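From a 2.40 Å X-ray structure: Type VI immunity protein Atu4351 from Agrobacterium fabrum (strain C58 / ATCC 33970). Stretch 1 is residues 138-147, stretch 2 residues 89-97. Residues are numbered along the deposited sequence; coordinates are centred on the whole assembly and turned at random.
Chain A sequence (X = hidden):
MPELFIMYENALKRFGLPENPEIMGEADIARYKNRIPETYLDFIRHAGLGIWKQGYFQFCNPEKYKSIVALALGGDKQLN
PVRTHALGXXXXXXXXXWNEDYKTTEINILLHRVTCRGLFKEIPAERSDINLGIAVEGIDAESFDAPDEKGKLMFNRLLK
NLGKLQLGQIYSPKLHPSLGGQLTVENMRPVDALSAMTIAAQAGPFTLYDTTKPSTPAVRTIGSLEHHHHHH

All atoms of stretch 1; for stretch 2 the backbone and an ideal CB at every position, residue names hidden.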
# COMPACT_ATOMS: atom_id res chain seq x y z
N GLY A 138 -0.82 -11.96 -2.35
CA GLY A 138 0.29 -11.90 -1.41
C GLY A 138 0.14 -11.03 -0.18
O GLY A 138 1.10 -10.95 0.60
N ILE A 139 -1.02 -10.42 0.08
CA ILE A 139 -1.11 -9.36 1.10
C ILE A 139 -0.94 -9.91 2.51
O ILE A 139 -0.97 -9.15 3.49
CB ILE A 139 -2.42 -8.56 0.97
CG1 ILE A 139 -3.67 -9.45 1.04
CG2 ILE A 139 -2.42 -7.78 -0.32
CD1 ILE A 139 -4.09 -9.89 2.45
N ASP A 140 -0.79 -11.23 2.65
CA ASP A 140 -0.56 -11.81 3.97
C ASP A 140 0.91 -12.07 4.27
O ASP A 140 1.23 -12.56 5.36
CB ASP A 140 -1.37 -13.10 4.14
CG ASP A 140 -0.94 -14.20 3.16
OD1 ASP A 140 -0.36 -13.89 2.08
OD2 ASP A 140 -1.21 -15.38 3.47
N ALA A 141 1.82 -11.75 3.35
CA ALA A 141 3.25 -11.94 3.61
C ALA A 141 3.67 -11.19 4.88
O ALA A 141 3.08 -10.16 5.25
CB ALA A 141 4.09 -11.45 2.43
N GLU A 142 4.70 -11.72 5.55
CA GLU A 142 5.22 -11.07 6.75
C GLU A 142 5.79 -9.69 6.45
O GLU A 142 5.84 -8.83 7.34
CB GLU A 142 6.32 -11.91 7.38
CG GLU A 142 5.85 -13.20 8.00
CD GLU A 142 7.00 -13.95 8.66
OE1 GLU A 142 7.81 -13.31 9.37
OE2 GLU A 142 7.11 -15.17 8.43
N SER A 143 6.22 -9.46 5.21
CA SER A 143 6.75 -8.15 4.84
C SER A 143 5.73 -7.03 5.00
O SER A 143 6.10 -5.86 5.02
CB SER A 143 7.25 -8.19 3.39
OG SER A 143 6.18 -8.41 2.48
N PHE A 144 4.44 -7.36 5.09
CA PHE A 144 3.42 -6.34 5.31
C PHE A 144 3.11 -6.14 6.78
O PHE A 144 2.33 -5.24 7.11
CB PHE A 144 2.14 -6.67 4.56
CG PHE A 144 2.32 -6.64 3.09
CD1 PHE A 144 2.65 -5.46 2.46
CD2 PHE A 144 2.20 -7.79 2.34
CE1 PHE A 144 2.85 -5.41 1.10
CE2 PHE A 144 2.38 -7.76 0.97
CZ PHE A 144 2.71 -6.56 0.35
N ASP A 145 3.70 -6.96 7.65
CA ASP A 145 3.67 -6.69 9.08
C ASP A 145 4.65 -5.55 9.30
O ASP A 145 5.06 -4.88 8.34
CB ASP A 145 4.05 -7.96 9.87
CG ASP A 145 3.35 -8.06 11.25
OD1 ASP A 145 3.30 -7.05 12.01
OD2 ASP A 145 2.88 -9.17 11.57
N ALA A 146 5.05 -5.30 10.53
CA ALA A 146 6.02 -4.25 10.77
C ALA A 146 6.79 -4.60 12.04
O ALA A 146 6.18 -4.70 13.12
CB ALA A 146 5.34 -2.87 10.90
N PRO A 147 8.09 -4.82 11.94
CA PRO A 147 8.88 -5.16 13.14
C PRO A 147 9.09 -3.95 14.03
O PRO A 147 9.20 -2.81 13.57
CB PRO A 147 10.21 -5.64 12.55
CG PRO A 147 10.32 -4.90 11.23
CD PRO A 147 8.91 -4.81 10.71
N UNK A 89 -4.03 -0.90 1.61
CA UNK A 89 -2.83 -0.79 2.42
C UNK A 89 -2.84 -1.75 3.60
O UNK A 89 -3.89 -2.09 4.16
CB UNK A 89 -2.67 0.65 2.92
N UNK A 90 -1.64 -2.17 3.99
CA UNK A 90 -1.43 -2.92 5.22
C UNK A 90 -1.95 -2.17 6.43
O UNK A 90 -2.37 -1.01 6.34
CB UNK A 90 0.06 -3.23 5.40
N UNK A 91 -1.88 -2.83 7.59
CA UNK A 91 -2.29 -2.24 8.85
C UNK A 91 -1.40 -1.09 9.30
O UNK A 91 -1.78 -0.33 10.20
CB UNK A 91 -2.32 -3.32 9.93
N UNK A 92 -0.20 -0.96 8.72
CA UNK A 92 0.73 0.11 9.04
C UNK A 92 0.84 1.15 7.92
O UNK A 92 1.78 1.95 7.90
CB UNK A 92 2.11 -0.48 9.34
N UNK A 93 -0.10 1.16 6.98
CA UNK A 93 -0.10 2.22 5.99
C UNK A 93 0.77 1.96 4.79
O UNK A 93 1.03 2.89 4.02
CB UNK A 93 0.34 3.53 6.65
N UNK A 94 1.24 0.73 4.60
CA UNK A 94 2.03 0.38 3.43
C UNK A 94 1.07 0.15 2.26
O UNK A 94 0.33 -0.85 2.24
CB UNK A 94 2.89 -0.86 3.69
N UNK A 95 1.10 1.05 1.28
CA UNK A 95 0.11 1.10 0.20
C UNK A 95 0.48 0.13 -0.92
O UNK A 95 1.60 0.16 -1.45
CB UNK A 95 -0.01 2.52 -0.35
N UNK A 96 -0.48 -0.70 -1.32
CA UNK A 96 -0.43 -1.42 -2.59
C UNK A 96 -1.03 -0.52 -3.66
O UNK A 96 -2.21 -0.16 -3.58
CB UNK A 96 -1.17 -2.76 -2.51
N UNK A 97 -0.21 -0.16 -4.65
CA UNK A 97 -0.61 0.78 -5.69
C UNK A 97 -0.39 0.16 -7.07
O UNK A 97 0.44 -0.73 -7.25
CB UNK A 97 0.17 2.09 -5.56

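Position 89 lies in a strand, and its CA-to-CB bond points away from stretch 1. The residue is Phe89, which makes no contact with stretch 1.

At position 90 the CB points toward stretch 1, and the ideal CB is 3.5 Å from Phe144 O. A carbonyl so close favours a small or polar side chain, such as alanine, serine or threonine. The position also opens a type I turn, where a short acceptor can bind the backbone amides that follow. The residue is Ser90. Its OG accepts hydrogen bonds from the N atoms of residues 92 (3.1 Å) and 94 (3.2 Å). Water 1 bridges the stretches, lying 2.6 Å from Ser90 OG and donating to Phe144 O at 2.7 Å.

Position 91 points sideways, and its ideal CB has nothing of stretch 1 within 5.5 Å. Many residues would suit. It is Ala91. Its backbone N donates to water 2 (3.2 Å), which in turn donates to Phe144 O (2.7 Å).

Position 92 points toward stretch 1, with its ideal CB 4.3 Å from Ala146 CB. A methyl group offers an apolar surface, so leucine, methionine or an aromatic would fit. The residue is Phe92, with chi1 in m. Ala146 CB sits over one face of its ring, 3.4 Å from the centroid and 6° off the normal, a CH-pi contact. Phe144 O lies at the ring edge, 3.8 Å from Phe92 CD2.

Position 93 has phi/psi of 86/13. A CB here would be jammed against the carbonyl O of the residue before, which calls for glycine. It is Gly93, and its N closes the turn on Ser90 O at 3.2 Å.

Position 94 points toward stretch 1, its ideal CB 4.8 Å from Phe144 CD1. To one side of the ring is the carbonyl O of Ser143. A long aliphatic chain would suit the ring, and a donor at its tip would suit the carbonyl: lysine or arginine, perhaps glutamine. The residue is Lys94, with all four chi angles in t. The extended chain brings Lys94 CD to 3.8 Å from Phe144 CD1, and Lys94 NZ donates a hydrogen bond to Ser143 O at 3.2 Å.

Position 95 points away, so stretch 1 does not restrict it. It is Ile95.

Position 96 points toward stretch 1, but nothing lies within 5.5 Å of its ideal CB. A longer side chain, leucine or methionine, could reach the apolar Ile139. It is Leu96, whose CD2 is 4.4 Å from Ile139 CG2.

Position 97 is out of reach. It is Ala97.

Stretch 2 89-97: FSAFGKILA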
# COMPACT_ATOMS: atom_id res chain seq x y z
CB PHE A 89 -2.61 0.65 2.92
CG PHE A 89 -3.87 1.38 3.33
CD1 PHE A 89 -4.35 1.31 4.64
CD2 PHE A 89 -4.56 2.17 2.41
CE1 PHE A 89 -5.49 2.01 5.02
CE2 PHE A 89 -5.70 2.88 2.78
CZ PHE A 89 -6.16 2.80 4.09
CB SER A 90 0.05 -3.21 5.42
OG SER A 90 0.71 -2.07 5.97
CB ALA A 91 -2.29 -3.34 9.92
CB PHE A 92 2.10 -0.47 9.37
CG PHE A 92 2.05 -1.54 10.43
CD1 PHE A 92 2.16 -1.21 11.78
CD2 PHE A 92 1.86 -2.86 10.08
CE1 PHE A 92 2.07 -2.19 12.75
CE2 PHE A 92 1.78 -3.85 11.06
CZ PHE A 92 1.89 -3.51 12.39
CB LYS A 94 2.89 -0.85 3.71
CG LYS A 94 3.83 -1.30 2.60
CD LYS A 94 4.79 -2.36 3.13
CE LYS A 94 5.95 -2.65 2.18
NZ LYS A 94 6.77 -3.84 2.64
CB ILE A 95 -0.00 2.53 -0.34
CG1 ILE A 95 -0.51 3.46 0.77
CG2 ILE A 95 -0.88 2.55 -1.59
CD1 ILE A 95 -0.42 4.93 0.41
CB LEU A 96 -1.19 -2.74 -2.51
CG LEU A 96 -1.38 -3.50 -3.83
CD1 LEU A 96 -0.04 -3.68 -4.54
CD2 LEU A 96 -2.02 -4.87 -3.60
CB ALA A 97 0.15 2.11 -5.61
O HOH W 1 3.22 -2.84 6.31
O HOH W 2 -0.16 -5.43 8.24
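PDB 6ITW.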